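Local coordinates for protein catalase A (Saccharomyces cerevisiae, PDB 1A4E) that probably breaks down the hydrogen peroxide made by peroxisomal oxidases into water and oxygen, working as a haem-containing homotetramer, at residues T131-I136 and I176-I181; P143-T148 and W164-T169; S184-P189 and I225-I230; Y214-I219 and K284-G289. All coordinates share one frame; numbering follows the deposited sequence.

Contact 1: residues T131-I136 and I176-I181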
# COMPACT_ATOMS: atom_id res chain seq x y z
N THR B 131 -1.81 12.16 -31.81
CA THR B 131 -2.97 12.42 -32.64
C THR B 131 -3.56 13.78 -32.26
O THR B 131 -3.48 14.17 -31.10
CB THR B 131 -3.96 11.25 -32.44
OG1 THR B 131 -5.14 11.65 -33.13
CG2 THR B 131 -4.26 10.88 -31.00
N PRO B 132 -4.11 14.57 -33.20
CA PRO B 132 -4.73 15.87 -32.96
C PRO B 132 -5.98 15.84 -32.09
O PRO B 132 -6.32 16.82 -31.42
CB PRO B 132 -5.04 16.41 -34.33
CG PRO B 132 -4.23 15.60 -35.28
CD PRO B 132 -4.21 14.24 -34.62
N VAL B 133 -6.70 14.71 -32.15
CA VAL B 133 -7.95 14.53 -31.42
C VAL B 133 -7.94 13.31 -30.51
O VAL B 133 -6.89 12.69 -30.32
CB VAL B 133 -9.12 14.43 -32.45
CG1 VAL B 133 -9.25 15.75 -33.20
CG2 VAL B 133 -8.88 13.33 -33.45
N PHE B 134 -9.08 12.96 -29.91
CA PHE B 134 -9.21 11.74 -29.14
C PHE B 134 -10.62 11.18 -29.33
O PHE B 134 -11.48 11.78 -29.97
CB PHE B 134 -8.91 12.05 -27.67
CG PHE B 134 -8.57 10.85 -26.78
CD1 PHE B 134 -7.46 10.04 -27.07
CD2 PHE B 134 -9.39 10.57 -25.68
CE1 PHE B 134 -7.18 8.95 -26.26
CE2 PHE B 134 -9.09 9.47 -24.87
CZ PHE B 134 -7.99 8.66 -25.16
N PHE B 135 -10.84 9.99 -28.77
CA PHE B 135 -12.08 9.25 -28.90
C PHE B 135 -13.30 9.81 -28.19
O PHE B 135 -14.43 9.50 -28.57
CB PHE B 135 -11.86 7.83 -28.40
CG PHE B 135 -10.72 7.07 -29.06
CD1 PHE B 135 -9.42 7.20 -28.56
CD2 PHE B 135 -10.97 6.22 -30.14
CE1 PHE B 135 -8.37 6.47 -29.13
CE2 PHE B 135 -9.92 5.50 -30.71
CZ PHE B 135 -8.62 5.62 -30.20
N ILE B 136 -13.12 10.61 -27.13
CA ILE B 136 -14.24 11.06 -26.34
C ILE B 136 -14.22 12.56 -26.05
O ILE B 136 -13.18 13.22 -26.15
CB ILE B 136 -14.30 10.30 -24.96
CG1 ILE B 136 -12.98 10.46 -24.22
CG2 ILE B 136 -14.62 8.82 -25.18
CD1 ILE B 136 -13.01 9.97 -22.77
N ILE B 176 -15.44 8.98 -34.25
CA ILE B 176 -15.12 8.64 -35.64
C ILE B 176 -13.93 9.38 -36.25
O ILE B 176 -13.17 8.74 -36.99
CB ILE B 176 -16.50 8.83 -36.42
CG1 ILE B 176 -16.62 7.72 -37.46
CG2 ILE B 176 -16.65 10.22 -37.02
CD1 ILE B 176 -15.56 7.48 -38.53
N HIS B 177 -13.68 10.66 -35.93
CA HIS B 177 -12.51 11.39 -36.44
C HIS B 177 -11.25 10.68 -35.94
O HIS B 177 -10.33 10.43 -36.72
CB HIS B 177 -12.57 12.83 -35.93
CG HIS B 177 -11.56 13.83 -36.50
ND1 HIS B 177 -11.46 15.11 -36.15
CD2 HIS B 177 -10.60 13.59 -37.45
CE1 HIS B 177 -10.48 15.64 -36.82
NE2 HIS B 177 -9.97 14.72 -37.61
N GLN B 178 -11.25 10.31 -34.65
CA GLN B 178 -10.14 9.59 -34.07
C GLN B 178 -10.00 8.17 -34.59
O GLN B 178 -8.87 7.74 -34.82
CB GLN B 178 -10.28 9.56 -32.55
CG GLN B 178 -9.15 8.82 -31.85
CD GLN B 178 -7.74 9.28 -32.14
OE1 GLN B 178 -6.79 8.50 -32.20
NE2 GLN B 178 -7.55 10.58 -32.30
N VAL B 179 -11.11 7.44 -34.81
CA VAL B 179 -11.04 6.07 -35.31
C VAL B 179 -10.43 6.06 -36.71
O VAL B 179 -9.67 5.16 -37.03
CB VAL B 179 -12.46 5.48 -35.30
CG1 VAL B 179 -12.49 4.09 -35.92
CG2 VAL B 179 -12.92 5.35 -33.86
N MET B 180 -10.71 7.11 -37.51
CA MET B 180 -10.14 7.29 -38.83
C MET B 180 -8.63 7.43 -38.78
O MET B 180 -7.92 6.81 -39.58
CB MET B 180 -10.71 8.53 -39.50
CG MET B 180 -12.16 8.44 -39.97
SD MET B 180 -12.34 7.35 -41.39
CE MET B 180 -11.71 8.50 -42.58
N ILE B 181 -8.13 8.24 -37.84
CA ILE B 181 -6.69 8.43 -37.65
C ILE B 181 -6.04 7.15 -37.12
O ILE B 181 -4.98 6.76 -37.61
CB ILE B 181 -6.45 9.61 -36.68
CG1 ILE B 181 -6.98 10.90 -37.30
CG2 ILE B 181 -4.96 9.78 -36.40
CD1 ILE B 181 -7.06 12.05 -36.29
O HOH W 1 -12.90 11.77 -32.51
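Gln178 of helix 176-182 reaches into the loop 131-136, making a buried loop-on-helix contact beside the haem pocket of the catalase fold. The loop follows strand 122-129, whose end carries the active-site residue Asn129. Gln178 leaves its helix with CG anti to the backbone N (chi1 180°), and the bend at its second torsion turns the amide toward Thr131. Tip to tip, Gln178 NE2 donates to Thr131 OG1 at 2.8 Å; the bond is nearly straight, 168° at the hydrogen, and the hydroxyl oxygen lies in the amide plane. Glutamine suits the place because its methylenes are useful too: Gln178 CG sits over the middle of the Phe135 ring, 3.4 Å from the centroid, a CH-pi contact. A water ties the backbones together, giving a proton to Phe134 O at 2.9 Å and accepting one from Gln178 N. Val133 packs farther along the helix. Its CG2 lies over one face of the His177 ring, 4.2 Å from the centroid, and also meets Ile181 CD1 at 3.6 Å. The imidazole is not loose, since His177 ND1 is hydrogen-bonded to Thr283 O. Phe134 starts away from the helix; its side chain comes within about 4 Å of the haem and about 3 Å of the bound azide (nearest atoms), and Phe135 CD1 packs on one face of its ring; the Gln178-Phe135 contact is therefore second-shell to the pocket. Beyond the contact, Val179 continues onto Trp164 and Leu167 of helix 160-168, His177 touches Gln431 of helix 430-440, and Ile176 and Met180 pack against helix 462-473.

Contact 2: residues P143-T148 and W164-T169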
# COMPACT_ATOMS: atom_id res chain seq x y z
N PRO B 143 -13.34 5.45 -18.36
CA PRO B 143 -13.18 4.09 -17.83
C PRO B 143 -13.78 3.03 -18.76
O PRO B 143 -13.16 2.00 -19.01
CB PRO B 143 -13.85 4.12 -16.48
CG PRO B 143 -13.66 5.55 -16.05
CD PRO B 143 -13.97 6.29 -17.35
N HIS B 144 -14.96 3.35 -19.32
CA HIS B 144 -15.70 2.47 -20.23
C HIS B 144 -14.93 2.22 -21.51
O HIS B 144 -14.81 1.08 -21.95
CB HIS B 144 -17.03 3.09 -20.60
CG HIS B 144 -18.00 3.25 -19.45
ND1 HIS B 144 -19.11 2.56 -19.24
CD2 HIS B 144 -17.89 4.18 -18.46
CE1 HIS B 144 -19.68 3.02 -18.16
NE2 HIS B 144 -18.94 4.00 -17.70
N PHE B 145 -14.40 3.30 -22.09
CA PHE B 145 -13.65 3.22 -23.33
C PHE B 145 -12.36 2.43 -23.16
O PHE B 145 -12.09 1.55 -23.98
CB PHE B 145 -13.36 4.65 -23.82
CG PHE B 145 -12.35 4.67 -24.96
CD1 PHE B 145 -12.67 4.11 -26.20
CD2 PHE B 145 -11.06 5.15 -24.71
CE1 PHE B 145 -11.70 4.04 -27.19
CE2 PHE B 145 -10.09 5.07 -25.71
CZ PHE B 145 -10.41 4.51 -26.94
N ILE B 146 -11.53 2.70 -22.14
CA ILE B 146 -10.28 1.98 -21.96
C ILE B 146 -10.53 0.51 -21.64
O ILE B 146 -9.75 -0.34 -22.08
CB ILE B 146 -9.46 2.67 -20.83
CG1 ILE B 146 -9.04 4.05 -21.32
CG2 ILE B 146 -8.20 1.88 -20.47
CD1 ILE B 146 -8.09 4.07 -22.54
N HIS B 147 -11.63 0.18 -20.95
CA HIS B 147 -11.99 -1.21 -20.70
C HIS B 147 -12.21 -1.96 -22.02
O HIS B 147 -11.75 -3.09 -22.16
CB HIS B 147 -13.26 -1.29 -19.86
CG HIS B 147 -13.11 -0.89 -18.40
ND1 HIS B 147 -14.06 -0.59 -17.51
CD2 HIS B 147 -11.91 -0.73 -17.76
CE1 HIS B 147 -13.49 -0.26 -16.38
NE2 HIS B 147 -12.19 -0.35 -16.55
N THR B 148 -12.88 -1.31 -23.00
CA THR B 148 -13.13 -1.95 -24.29
C THR B 148 -11.90 -2.03 -25.17
O THR B 148 -11.84 -2.87 -26.07
CB THR B 148 -14.26 -1.20 -25.06
OG1 THR B 148 -13.83 0.12 -25.33
CG2 THR B 148 -15.54 -1.19 -24.27
N TRP B 164 -15.67 -2.39 -31.05
CA TRP B 164 -16.60 -1.74 -31.96
C TRP B 164 -17.98 -1.49 -31.38
O TRP B 164 -18.65 -0.56 -31.85
CB TRP B 164 -16.70 -2.56 -33.23
CG TRP B 164 -15.44 -2.40 -34.06
CD1 TRP B 164 -14.59 -3.46 -34.26
CD2 TRP B 164 -15.00 -1.25 -34.68
NE1 TRP B 164 -13.62 -3.00 -35.00
CE2 TRP B 164 -13.82 -1.70 -35.27
CE3 TRP B 164 -15.40 0.08 -34.84
CZ2 TRP B 164 -13.02 -0.84 -36.02
CZ3 TRP B 164 -14.60 0.94 -35.59
CH2 TRP B 164 -13.42 0.48 -36.18
N ASP B 165 -18.43 -2.24 -30.36
CA ASP B 165 -19.73 -1.98 -29.75
C ASP B 165 -19.73 -0.63 -29.05
O ASP B 165 -20.71 0.10 -29.16
CB ASP B 165 -20.10 -3.04 -28.72
CG ASP B 165 -21.54 -3.00 -28.26
OD1 ASP B 165 -22.40 -2.61 -29.04
OD2 ASP B 165 -21.83 -3.38 -27.13
N PHE B 166 -18.64 -0.27 -28.35
CA PHE B 166 -18.58 1.02 -27.70
C PHE B 166 -18.56 2.14 -28.74
O PHE B 166 -19.33 3.09 -28.65
CB PHE B 166 -17.33 1.12 -26.81
CG PHE B 166 -17.22 2.47 -26.12
CD1 PHE B 166 -17.90 2.69 -24.91
CD2 PHE B 166 -16.47 3.51 -26.70
CE1 PHE B 166 -17.84 3.95 -24.31
CE2 PHE B 166 -16.42 4.76 -26.09
CZ PHE B 166 -17.10 4.98 -24.90
N LEU B 167 -17.69 2.01 -29.75
CA LEU B 167 -17.53 3.05 -30.76
C LEU B 167 -18.73 3.30 -31.66
O LEU B 167 -18.98 4.44 -32.02
CB LEU B 167 -16.30 2.72 -31.61
CG LEU B 167 -14.96 2.71 -30.86
CD1 LEU B 167 -13.86 2.22 -31.78
CD2 LEU B 167 -14.66 4.11 -30.34
N THR B 168 -19.49 2.26 -32.00
CA THR B 168 -20.66 2.41 -32.85
C THR B 168 -21.93 2.78 -32.08
O THR B 168 -22.96 3.04 -32.72
CB THR B 168 -20.92 1.11 -33.65
OG1 THR B 168 -21.19 0.05 -32.73
CG2 THR B 168 -19.75 0.79 -34.57
N THR B 169 -21.91 2.81 -30.73
CA THR B 169 -23.08 3.24 -29.94
C THR B 169 -23.34 4.70 -30.31
O THR B 169 -22.39 5.47 -30.30
CB THR B 169 -22.78 3.12 -28.43
OG1 THR B 169 -22.57 1.75 -28.21
CG2 THR B 169 -23.90 3.57 -27.51
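Helices 143-148 and 164-168 run roughly antiparallel, at 143° between their directions, with short axes that approach to 9.7 Å; Phe145 and Phe166 have the nearest CA atoms. This is helix-helix packing within the catalase fold, between two helices that follow each other in the chain, and a single large side chain bridges most of the gap. Phe166 holds CG anti to its backbone N (chi1 180°) and extends straight at the opposite helix. Phenylalanine suits this spot, being long and flat enough to lie against a backbone: Phe145 CA stands over the centre of the Phe166 ring, 4.2 Å from the centroid, as a CH-pi contact. The rings of Phe145 and Phe166 meet obliquely, with planes at 49° and Phe145 CD1 3.8 Å from Phe166 CE2. His144 CB touches the far part of the ring, 3.9 Å from Phe166 CE1, while the imidazole turns off to stack edge-to-face with Phe20 of a neighbouring subunit. Leu167 CD2 adds a looser apolar contact to Phe145. Asp165 faces another boundary, with a salt bridge to Arg467 of its own chain and hydrogen bonds to Tyr388 and Asn391 of another neighbouring subunit, so the helix pair lies close to the tetramer interfaces. Near the base of Phe166, Thr148 offers its methyl, CG2 lying 3.9 Å from Phe166 CB, while Thr148 OG1 donates back to Phe145 O at 2.6 Å.

Contact 3: residues S184-P189 and I225-I230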
# COMPACT_ATOMS: atom_id res chain seq x y z
N SER B 184 -5.57 4.45 -39.82
CA SER B 184 -4.70 4.77 -40.94
C SER B 184 -3.31 4.23 -40.57
O SER B 184 -3.12 3.71 -39.47
CB SER B 184 -4.64 6.27 -41.16
OG SER B 184 -3.93 6.96 -40.14
N ASP B 185 -2.31 4.34 -41.45
CA ASP B 185 -0.97 3.87 -41.10
C ASP B 185 -0.25 4.72 -40.07
O ASP B 185 0.78 4.31 -39.53
CB ASP B 185 -0.13 3.75 -42.38
CG ASP B 185 -0.49 2.59 -43.30
OD1 ASP B 185 -1.28 1.72 -42.93
OD2 ASP B 185 0.06 2.54 -44.40
N ARG B 186 -0.79 5.91 -39.77
CA ARG B 186 -0.33 6.76 -38.68
C ARG B 186 -0.56 6.06 -37.34
O ARG B 186 0.09 6.39 -36.35
CB ARG B 186 -1.09 8.07 -38.68
CG ARG B 186 -0.90 8.92 -39.93
CD ARG B 186 0.43 9.65 -39.89
NE ARG B 186 0.40 10.67 -38.85
CZ ARG B 186 0.41 11.98 -39.12
NH1 ARG B 186 0.45 12.44 -40.37
NH2 ARG B 186 0.37 12.84 -38.09
N GLY B 187 -1.48 5.08 -37.29
CA GLY B 187 -1.77 4.28 -36.12
C GLY B 187 -0.65 3.29 -35.76
O GLY B 187 -0.64 2.74 -34.66
N THR B 188 0.27 3.05 -36.71
CA THR B 188 1.45 2.22 -36.46
C THR B 188 2.72 2.96 -36.93
O THR B 188 3.23 2.67 -38.01
CB THR B 188 1.30 0.84 -37.19
OG1 THR B 188 1.02 1.12 -38.56
CG2 THR B 188 0.21 -0.04 -36.61
N PRO B 189 3.30 3.92 -36.18
CA PRO B 189 4.52 4.64 -36.53
C PRO B 189 5.71 3.72 -36.69
O PRO B 189 5.75 2.63 -36.11
CB PRO B 189 4.75 5.62 -35.40
CG PRO B 189 3.41 5.73 -34.74
CD PRO B 189 2.87 4.32 -34.84
N ILE B 225 7.44 12.11 -40.88
CA ILE B 225 6.50 11.03 -40.62
C ILE B 225 6.88 9.80 -41.44
O ILE B 225 7.07 9.85 -42.65
CB ILE B 225 5.06 11.50 -40.96
CG1 ILE B 225 4.63 12.59 -39.99
CG2 ILE B 225 4.09 10.32 -40.89
CD1 ILE B 225 4.49 12.13 -38.52
N LYS B 226 7.01 8.69 -40.72
CA LYS B 226 7.34 7.42 -41.32
C LYS B 226 6.52 6.40 -40.55
O LYS B 226 6.45 6.43 -39.32
CB LYS B 226 8.84 7.16 -41.18
CG LYS B 226 9.32 5.95 -41.96
CD LYS B 226 10.77 5.64 -41.58
CE LYS B 226 11.03 4.15 -41.77
NZ LYS B 226 12.17 3.72 -40.98
N ASN B 227 5.83 5.55 -41.32
CA ASN B 227 4.92 4.55 -40.80
C ASN B 227 5.19 3.15 -41.33
O ASN B 227 5.92 2.93 -42.30
CB ASN B 227 3.47 4.88 -41.16
CG ASN B 227 2.97 6.23 -40.69
OD1 ASN B 227 3.11 6.59 -39.53
ND2 ASN B 227 2.36 6.99 -41.59
N LEU B 228 4.57 2.21 -40.63
CA LEU B 228 4.59 0.82 -41.00
C LEU B 228 3.20 0.43 -41.50
O LEU B 228 2.20 1.10 -41.21
CB LEU B 228 4.94 -0.07 -39.80
CG LEU B 228 6.26 0.11 -39.08
CD1 LEU B 228 6.29 -0.83 -37.88
CD2 LEU B 228 7.43 -0.16 -40.01
N THR B 229 3.17 -0.64 -42.30
CA THR B 229 1.90 -1.24 -42.69
C THR B 229 1.57 -2.23 -41.58
O THR B 229 2.47 -2.65 -40.84
CB THR B 229 1.99 -1.96 -44.05
OG1 THR B 229 2.99 -2.97 -43.98
CG2 THR B 229 2.31 -0.98 -45.17
N ILE B 230 0.31 -2.64 -41.42
CA ILE B 230 -0.04 -3.54 -40.33
C ILE B 230 0.63 -4.90 -40.44
O ILE B 230 0.84 -5.55 -39.41
CB ILE B 230 -1.61 -3.62 -40.27
CG1 ILE B 230 -2.03 -4.41 -39.03
CG2 ILE B 230 -2.17 -4.26 -41.53
CD1 ILE B 230 -1.55 -3.85 -37.67
O HOH W 2 -1.50 -1.14 -43.40
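Thr188 and Leu228 grip each other through two hydrogen bonds, and this is the firm part of a contact between two loops whose other end is held by softer packing. Leu228 N donates to Thr188 O at 3.0 Å. In return Thr188 OG1 donates to Leu228 O at 2.9 Å, approaching from above the carbonyl plane. The threonine hydroxyl thus supplies a second bond beside a single beta bridge, Pro189 with Asn227, whose backbone bonds are made by the flanking residues. Asp185 packs close by, its CG 3.7 Å from Leu228 O. A water lies 2.9 Å from Asp185 OD1 and accepts from Ile230 N at the start of helix 230-239. The carboxylate is also held by Gln445 and Asn452, which would be expected to stabilise its negative charge. Toward the more exposed end the fit relaxes. There Arg186 folds back through bends at its second and third torsions, bringing its guanidinium over Ile225; Ile225 CD1 lies 4.1 Å from Arg186 CZ, over that group's face, and Ile225 CG2 meets Arg186 CD at 3.9 Å. Arginine suits the place because its flat guanidinium face and its methylene CD both accept an apolar neighbour, while Arg186 NH2 makes a weak hydrogen bond to Tyr198 OH. Thr229 is the N-cap of helix 230-239, and Leu228 packs on Ile236 of that helix. Ile230 leans on Tyr451 and Ile455 of helix 445-457, so the paired loops touch both helices.

Contact 4: residues Y214-I219 and K284-G289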
# COMPACT_ATOMS: atom_id res chain seq x y z
N TYR B 214 -6.71 31.17 -26.66
CA TYR B 214 -6.94 29.74 -26.74
C TYR B 214 -5.80 29.24 -27.61
O TYR B 214 -5.53 29.79 -28.68
CB TYR B 214 -8.25 29.41 -27.41
CG TYR B 214 -9.49 29.75 -26.59
CD1 TYR B 214 -9.70 29.20 -25.32
CD2 TYR B 214 -10.44 30.62 -27.14
CE1 TYR B 214 -10.86 29.50 -24.60
CE2 TYR B 214 -11.60 30.93 -26.41
CZ TYR B 214 -11.80 30.37 -25.15
OH TYR B 214 -12.95 30.66 -24.45
N VAL B 215 -5.11 28.20 -27.15
CA VAL B 215 -3.91 27.68 -27.80
C VAL B 215 -4.00 26.19 -28.07
O VAL B 215 -4.56 25.45 -27.26
CB VAL B 215 -2.67 28.00 -26.91
CG1 VAL B 215 -1.40 27.42 -27.52
CG2 VAL B 215 -2.45 29.51 -26.81
N GLN B 216 -3.51 25.72 -29.22
CA GLN B 216 -3.33 24.29 -29.47
C GLN B 216 -1.88 24.11 -29.89
O GLN B 216 -1.35 24.89 -30.67
CB GLN B 216 -4.26 23.79 -30.56
CG GLN B 216 -5.64 23.72 -29.94
CD GLN B 216 -6.55 22.64 -30.48
OE1 GLN B 216 -6.21 21.85 -31.35
NE2 GLN B 216 -7.76 22.57 -29.95
N VAL B 217 -1.21 23.10 -29.32
CA VAL B 217 0.21 22.90 -29.56
C VAL B 217 0.50 21.73 -30.49
O VAL B 217 -0.13 20.67 -30.43
CB VAL B 217 0.92 22.72 -28.18
CG1 VAL B 217 2.42 22.76 -28.36
CG2 VAL B 217 0.54 23.85 -27.22
N HIS B 218 1.46 21.95 -31.39
CA HIS B 218 1.88 20.97 -32.38
C HIS B 218 3.37 20.75 -32.23
O HIS B 218 4.15 21.69 -32.27
CB HIS B 218 1.60 21.47 -33.81
CG HIS B 218 0.13 21.64 -34.14
ND1 HIS B 218 -0.63 20.87 -34.91
CD2 HIS B 218 -0.67 22.65 -33.65
CE1 HIS B 218 -1.84 21.36 -34.91
NE2 HIS B 218 -1.85 22.43 -34.14
N ILE B 219 3.79 19.50 -32.03
CA ILE B 219 5.19 19.15 -31.88
C ILE B 219 5.50 18.28 -33.09
O ILE B 219 5.21 17.08 -33.14
CB ILE B 219 5.38 18.40 -30.52
CG1 ILE B 219 4.91 19.26 -29.34
CG2 ILE B 219 6.86 18.10 -30.34
CD1 ILE B 219 5.18 18.66 -27.95
N LYS B 284 -12.38 17.84 -32.36
CA LYS B 284 -12.27 18.81 -33.44
C LYS B 284 -10.88 19.42 -33.54
O LYS B 284 -10.25 19.70 -32.53
CB LYS B 284 -13.25 19.95 -33.24
CG LYS B 284 -14.73 19.60 -33.11
CD LYS B 284 -15.33 19.10 -34.42
CE LYS B 284 -16.79 18.78 -34.17
NZ LYS B 284 -16.91 17.60 -33.35
N VAL B 285 -10.41 19.63 -34.77
CA VAL B 285 -9.16 20.34 -35.02
C VAL B 285 -9.51 21.71 -35.58
O VAL B 285 -10.58 21.93 -36.16
CB VAL B 285 -8.24 19.62 -36.04
CG1 VAL B 285 -7.88 18.28 -35.43
CG2 VAL B 285 -8.89 19.39 -37.39
N TRP B 286 -8.61 22.66 -35.35
CA TRP B 286 -8.72 24.01 -35.86
C TRP B 286 -8.07 24.07 -37.23
O TRP B 286 -6.96 23.53 -37.42
CB TRP B 286 -7.99 25.00 -34.94
CG TRP B 286 -8.49 25.14 -33.50
CD1 TRP B 286 -9.61 24.50 -33.01
CD2 TRP B 286 -7.87 25.91 -32.56
NE1 TRP B 286 -9.69 24.87 -31.76
CE2 TRP B 286 -8.69 25.71 -31.45
CE3 TRP B 286 -6.76 26.75 -32.49
CZ2 TRP B 286 -8.41 26.34 -30.24
CZ3 TRP B 286 -6.47 27.39 -31.28
CH2 TRP B 286 -7.30 27.19 -30.17
N PRO B 287 -8.70 24.69 -38.23
CA PRO B 287 -8.17 24.81 -39.60
C PRO B 287 -6.89 25.64 -39.65
O PRO B 287 -6.80 26.70 -39.04
CB PRO B 287 -9.31 25.43 -40.38
CG PRO B 287 -10.53 25.29 -39.48
CD PRO B 287 -9.94 25.44 -38.09
N GLN B 288 -5.86 25.14 -40.33
CA GLN B 288 -4.59 25.86 -40.41
C GLN B 288 -4.53 27.01 -41.40
O GLN B 288 -3.59 27.81 -41.36
CB GLN B 288 -3.47 24.88 -40.71
CG GLN B 288 -3.21 24.03 -39.48
CD GLN B 288 -2.11 23.00 -39.65
OE1 GLN B 288 -1.16 23.16 -40.42
NE2 GLN B 288 -2.22 21.92 -38.89
N GLY B 289 -5.52 27.12 -42.30
CA GLY B 289 -5.59 28.22 -43.24
C GLY B 289 -5.82 29.53 -42.50
O GLY B 289 -5.02 30.47 -42.57
O HOH W 3 -9.92 20.59 -29.73
O HOH W 4 -5.97 22.27 -34.11
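Trp286 and Gln216 carry this contact, a loop tryptophan laid against strand 212-221 of the antiparallel catalase sheet, with Tyr214 as third member. The Gln216 chain lies over one face of the indole: its CG is 3.7 Å from the centroid of the six-membered ring, only 7° off the normal, and its amide is stacked at 29° to the ring plane, with Gln216 NE2 3.5 Å from Trp286 NE1. Trp286 has CG anti to its carbonyl carbon (chi1 -62°), which sends the broad ring from the loop to the strand. Glutamine suits the spot since its methylenes pack against the indole while its amide serves polar partners. One water donates to Gln216 OE1 at 2.8 Å and accepts from Trp286 N; a second accepts from Gln216 NE2 and lies 3.0 Å from Lys284 O. Thr202 also bonds to that NE2, so both ends of the buried amide are satisfied. At the outer edge of the indole, Trp286 CH2 meets Tyr214 CB at 3.7 Å and comes within 3.5 Å of Tyr214 O. The tyrosine ring itself leads elsewhere, its hydroxyl bonding to Glu409. Toward the exposed end, Gln288 NE2 approaches His218 CE1 tip to tip at 4.0 Å. Strand 212-221 runs antiparallel to strand 259-267 on one side, where Gln265 bonds both His218 and Trp286 O, and to strands 197-198 and 203-206 through its other pairings; Trp286 also packs on Met267.

Contact 2 is nested along the chain inside the loop that contact 1 closes; contact 3 follows, and contact 4 interleaves with it, segment 214-219 falling between the two halves of contact 3. Contact 1 is the hub. It touches contact 2 through Phe135 on Phe145 and Val179 on Trp164, with centres about 13 Å apart, and contact 4 through Pro132 and Val133 on Val285, about 14 Å away. Contact 3 is joined to it more lightly, by Ile181 against Arg186. Contacts 2 and 4, about 27 Å between centres, do not touch. The loop bearing Phe134 of the haem pocket thus meets helices 176-182 and 141-149, and the loop 284-289 that packs on strand 212-221.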